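Local atomic coordinates of carboxypeptidase 1 (Deinococcus radiodurans str. R1, PDB entry 5GIV), a protein that binds a zinc ion and, as an M32 metallocarboxypeptidase, probably removes amino acids one by one from peptide C-termini with broad specificity. Residues Lys137-Ser142 / Gly413-Ser418; Ile362-Leu367 / Leu405-Trp410. All blocks are in the same frame, centred on the assembly; numbering follows the deposited sequence.

Contact 1 of 2, residues Lys137-Ser142 / Gly413-Ser418; sequences KTLDLS and GPIGGS
Two hydrogen bonds grip Ser142 OG, one given and one received. Ser142 OG donates to Thr138 O one turn earlier in its own helix (2.8 Å) and accepts from Ile415 N (2.9 Å), whose N-H points almost straight at it (161°). The first torsion makes both possible: OG lies beside the backbone N and anti to the carbonyl carbon (chi1 -64°), tilted toward the preceding turn. Thr138 O thus carries two donors, the regular helical Ser142 N and the hydroxyl, which comes in from above the carbonyl plane (42° out of it). An alanine here would remove OG and would probably leave Ile415 N without its helix-borne acceptor, loosening the hold of residues 413-418 on this turn. In the mainly helical M32 fold, the contact lays an irregular connection, the loop ahead of helix 420-439, along one side of helix 128-147, away from the zinc site. Ile415 gives the most surface. Its CG1-CD1 arm runs out extended from CB and crosses the short Thr138 side chain at about a right angle, with Thr138 CG2 3.8 Å from Ile415 CG1. The tip reaches on to the neighbouring residue, Ile415 CD1 standing 4.1 Å from Leu139 CB. Thr138 turns its methyl to the loop, where CG2 also meets Gly413 O at 3.4 Å, while its OG1 is engaged by His111 of helix 102-122 and by Tyr134 O. Pro414 lies against the serine oxygen with its CA and CB, 3.3 and 3.5 Å from Ser142 OG.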
# COMPACT_ATOMS: atom_id res chain seq x y z
N LYS A 137 -9.84 -4.27 32.24
CA LYS A 137 -10.80 -3.46 31.50
C LYS A 137 -11.29 -4.21 30.27
O LYS A 137 -12.48 -4.12 29.92
CB LYS A 137 -10.18 -2.12 31.11
CG LYS A 137 -11.21 -1.14 30.53
CD LYS A 137 -10.62 0.23 30.24
CE LYS A 137 -11.71 1.19 29.74
NZ LYS A 137 -11.22 2.57 29.51
N THR A 138 -10.40 -4.93 29.59
CA THR A 138 -10.82 -5.72 28.43
C THR A 138 -11.82 -6.80 28.83
O THR A 138 -12.81 -7.01 28.13
CB THR A 138 -9.61 -6.34 27.72
OG1 THR A 138 -8.84 -5.31 27.11
CG2 THR A 138 -10.08 -7.30 26.64
N LEU A 139 -11.59 -7.47 29.96
CA LEU A 139 -12.53 -8.49 30.40
C LEU A 139 -13.90 -7.89 30.70
O LEU A 139 -14.93 -8.46 30.32
CB LEU A 139 -12.00 -9.23 31.62
CG LEU A 139 -12.99 -10.28 32.14
CD1 LEU A 139 -13.21 -11.37 31.10
CD2 LEU A 139 -12.50 -10.88 33.45
N ASP A 140 -13.92 -6.74 31.37
CA ASP A 140 -15.19 -6.08 31.68
C ASP A 140 -15.91 -5.66 30.41
O ASP A 140 -17.11 -5.89 30.26
CB ASP A 140 -14.93 -4.90 32.61
CG ASP A 140 -16.16 -4.01 32.79
OD1 ASP A 140 -17.13 -4.44 33.46
OD2 ASP A 140 -16.14 -2.86 32.28
N LEU A 141 -15.18 -5.05 29.47
CA LEU A 141 -15.78 -4.67 28.20
C LEU A 141 -16.21 -5.90 27.38
O LEU A 141 -17.20 -5.83 26.65
CB LEU A 141 -14.81 -3.82 27.39
CG LEU A 141 -14.46 -2.45 27.98
CD1 LEU A 141 -13.36 -1.77 27.17
CD2 LEU A 141 -15.70 -1.56 28.07
N SER A 142 -15.47 -7.01 27.46
CA SER A 142 -15.90 -8.21 26.74
C SER A 142 -17.24 -8.71 27.27
O SER A 142 -18.13 -9.07 26.49
CB SER A 142 -14.84 -9.32 26.85
OG SER A 142 -13.63 -8.93 26.23
N GLY A 413 -8.01 -7.28 21.34
CA GLY A 413 -9.38 -7.65 21.10
C GLY A 413 -10.03 -8.22 22.34
O GLY A 413 -9.45 -8.20 23.44
N PRO A 414 -11.23 -8.75 22.20
CA PRO A 414 -11.95 -9.26 23.37
C PRO A 414 -11.30 -10.52 23.91
O PRO A 414 -10.52 -11.20 23.23
CB PRO A 414 -13.36 -9.57 22.82
CG PRO A 414 -13.42 -8.92 21.47
CD PRO A 414 -12.01 -8.91 20.96
N ILE A 415 -11.63 -10.81 25.16
CA ILE A 415 -11.25 -12.06 25.81
C ILE A 415 -12.43 -13.01 25.70
O ILE A 415 -13.53 -12.70 26.17
CB ILE A 415 -10.88 -11.84 27.28
CG1 ILE A 415 -9.61 -10.99 27.39
CG2 ILE A 415 -10.69 -13.17 27.98
CD1 ILE A 415 -9.34 -10.51 28.80
N GLY A 416 -12.22 -14.15 25.04
CA GLY A 416 -13.26 -15.14 24.91
C GLY A 416 -13.51 -15.55 23.48
O GLY A 416 -13.80 -14.71 22.63
N GLY A 417 -13.45 -16.85 23.21
CA GLY A 417 -13.68 -17.34 21.86
C GLY A 417 -12.62 -16.97 20.85
O GLY A 417 -12.89 -16.98 19.65
N SER A 418 -11.40 -16.67 21.30
CA SER A 418 -10.35 -16.16 20.43
C SER A 418 -9.61 -17.25 19.67
O SER A 418 -8.97 -16.95 18.66
CB SER A 418 -9.31 -15.39 21.24
OG SER A 418 -9.93 -14.48 22.12

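Contact 2 of 2, residues Ile362-Leu367 / Leu405-Trp410; sequences ITRFEL and LQDVHW
Arg364 gives up the most surface, followed by Trp410 and then Asp407. From helix 357-372 the arginine side chain leaves with CG anti to the carbonyl carbon, bends at chi2 (148°) and presents the NE side of its guanidinium to the carboxylate. Both nitrogens of that edge serve one oxygen: Arg364 NE lies 2.8 Å and Arg364 NH2 2.7 Å from Asp407 OD2. Sharing a single acceptor keeps both bonds bent. The two planes are turned 67° apart, so NE meets the anti lone pair of OD2 while NH2 approaches from above the carboxylate. Asp407 OD1 forms a second salt bridge, to Arg349, and the two arginines would probably stabilise the anionic carboxylate. The benzo edge of Trp410 lies against the helix: CZ2 is 3.7 Å from Arg364 O, close to the ring plane, and CH2 is 4.1 Å from Leu367 CB. Trp410 NE1 is bonded to Glu368 of the same helix, which would help set the turn of the indole. Asp407 lies with its side chain about 12 Å from the zinc, and Gln406, Asp407, His409 and Trp410 belong to the GxxQDxHW signature of M32 carboxypeptidases.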
# COMPACT_ATOMS: atom_id res chain seq x y z
N ILE A 362 -6.71 -25.44 23.57
CA ILE A 362 -7.47 -25.86 24.74
C ILE A 362 -7.05 -25.07 25.97
O ILE A 362 -7.88 -24.60 26.75
CB ILE A 362 -7.31 -27.37 24.98
CG1 ILE A 362 -7.87 -28.15 23.79
CG2 ILE A 362 -7.96 -27.77 26.30
CD1 ILE A 362 -7.63 -29.63 23.86
N THR A 363 -5.74 -24.93 26.17
CA THR A 363 -5.26 -24.12 27.29
C THR A 363 -5.91 -22.75 27.31
O THR A 363 -6.49 -22.33 28.32
CB THR A 363 -3.74 -23.99 27.22
OG1 THR A 363 -3.16 -25.29 27.29
CG2 THR A 363 -3.22 -23.12 28.37
N ARG A 364 -5.84 -22.03 26.18
CA ARG A 364 -6.36 -20.67 26.13
C ARG A 364 -7.88 -20.64 26.32
O ARG A 364 -8.41 -19.81 27.07
CB ARG A 364 -5.98 -20.02 24.80
CG ARG A 364 -4.51 -19.74 24.66
CD ARG A 364 -4.03 -19.85 23.22
NE ARG A 364 -2.65 -19.39 23.08
CZ ARG A 364 -1.59 -20.07 23.49
NH1 ARG A 364 -1.74 -21.25 24.09
NH2 ARG A 364 -0.37 -19.56 23.34
N PHE A 365 -8.59 -21.55 25.65
CA PHE A 365 -10.05 -21.57 25.75
C PHE A 365 -10.49 -21.76 27.19
O PHE A 365 -11.39 -21.05 27.67
CB PHE A 365 -10.60 -22.68 24.86
CG PHE A 365 -12.09 -22.82 24.87
CD1 PHE A 365 -12.88 -22.02 24.07
CD2 PHE A 365 -12.71 -23.76 25.68
CE1 PHE A 365 -14.25 -22.16 24.06
CE2 PHE A 365 -14.09 -23.91 25.67
CZ PHE A 365 -14.86 -23.11 24.87
N GLU A 366 -9.87 -22.69 27.91
CA GLU A 366 -10.28 -22.96 29.28
C GLU A 366 -9.97 -21.79 30.21
O GLU A 366 -10.74 -21.53 31.15
CB GLU A 366 -9.63 -24.25 29.78
CG GLU A 366 -10.25 -25.51 29.15
CD GLU A 366 -9.58 -26.81 29.56
OE1 GLU A 366 -8.55 -26.77 30.27
OE2 GLU A 366 -10.09 -27.88 29.16
N LEU A 367 -8.89 -21.05 29.94
CA LEU A 367 -8.62 -19.84 30.71
C LEU A 367 -9.66 -18.76 30.41
O LEU A 367 -10.06 -18.00 31.30
CB LEU A 367 -7.21 -19.33 30.42
CG LEU A 367 -6.04 -20.20 30.89
CD1 LEU A 367 -4.74 -19.78 30.23
CD2 LEU A 367 -5.90 -20.15 32.41
N LEU A 405 1.81 -13.47 28.05
CA LEU A 405 2.02 -12.37 27.11
C LEU A 405 2.24 -12.85 25.68
O LEU A 405 2.40 -12.02 24.77
CB LEU A 405 3.23 -11.52 27.55
CG LEU A 405 3.18 -10.80 28.90
CD1 LEU A 405 4.56 -10.32 29.31
CD2 LEU A 405 2.23 -9.62 28.82
N GLN A 406 2.23 -14.16 25.46
CA GLN A 406 2.69 -14.73 24.19
C GLN A 406 1.83 -14.27 23.01
O GLN A 406 2.36 -13.79 21.99
CB GLN A 406 2.70 -16.25 24.27
CG GLN A 406 2.82 -16.91 22.92
CD GLN A 406 2.74 -18.43 22.99
OE1 GLN A 406 2.32 -19.06 22.03
NE2 GLN A 406 3.16 -19.01 24.11
N ASP A 407 0.52 -14.45 23.11
CA ASP A 407 -0.37 -14.18 21.98
C ASP A 407 -1.01 -12.81 22.10
O ASP A 407 -1.29 -12.32 23.20
CB ASP A 407 -1.43 -15.28 21.88
CG ASP A 407 -0.94 -16.50 21.08
OD1 ASP A 407 -0.32 -16.31 20.00
OD2 ASP A 407 -1.16 -17.66 21.52
N VAL A 408 -1.23 -12.18 20.94
CA VAL A 408 -1.77 -10.82 20.91
C VAL A 408 -3.28 -10.77 21.16
O VAL A 408 -3.81 -9.70 21.49
CB VAL A 408 -1.48 -10.14 19.56
CG1 VAL A 408 -2.33 -10.71 18.46
CG2 VAL A 408 -1.70 -8.65 19.66
N HIS A 409 -3.99 -11.90 21.03
CA HIS A 409 -5.45 -11.85 20.92
C HIS A 409 -6.09 -11.08 22.07
O HIS A 409 -6.85 -10.13 21.84
CB HIS A 409 -6.01 -13.27 20.82
CG HIS A 409 -5.48 -14.05 19.66
ND1 HIS A 409 -4.13 -14.26 19.47
CD2 HIS A 409 -6.11 -14.66 18.63
CE1 HIS A 409 -3.95 -14.98 18.37
NE2 HIS A 409 -5.13 -15.23 17.84
N TRP A 410 -5.79 -11.45 23.31
CA TRP A 410 -6.44 -10.81 24.46
C TRP A 410 -5.99 -9.37 24.68
O TRP A 410 -6.58 -8.67 25.51
CB TRP A 410 -6.19 -11.61 25.73
CG TRP A 410 -6.71 -13.02 25.68
CD1 TRP A 410 -7.69 -13.51 24.87
CD2 TRP A 410 -6.26 -14.12 26.47
NE1 TRP A 410 -7.88 -14.84 25.11
CE2 TRP A 410 -7.02 -15.25 26.09
CE3 TRP A 410 -5.29 -14.27 27.47
CZ2 TRP A 410 -6.83 -16.51 26.67
CZ3 TRP A 410 -5.12 -15.52 28.05
CH2 TRP A 410 -5.88 -16.62 27.64

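In the fold
Along the chain the order is 137-142, 362-367, 405-410 and 413-418, so contact 2 is nested inside the long loop closed by contact 1. Their centres lie about 11 Å apart. Both draw on the connection between helices 381-393 and 420-439: its earlier part is tied to helix 357-372, its later part to helix 128-147. Trp410 joins the two, with its CB 3.9 Å from Ile415 CG1 and its side chain also touching Leu135 of helix 128-147. Glu368, the indole's partner, also bonds Ser418 OG, so helix 357-372 reaches the later part too. The connection is held on two helices, the Asp407 side chain about 12 Å from the zinc, contact 1 away from the annotated sites.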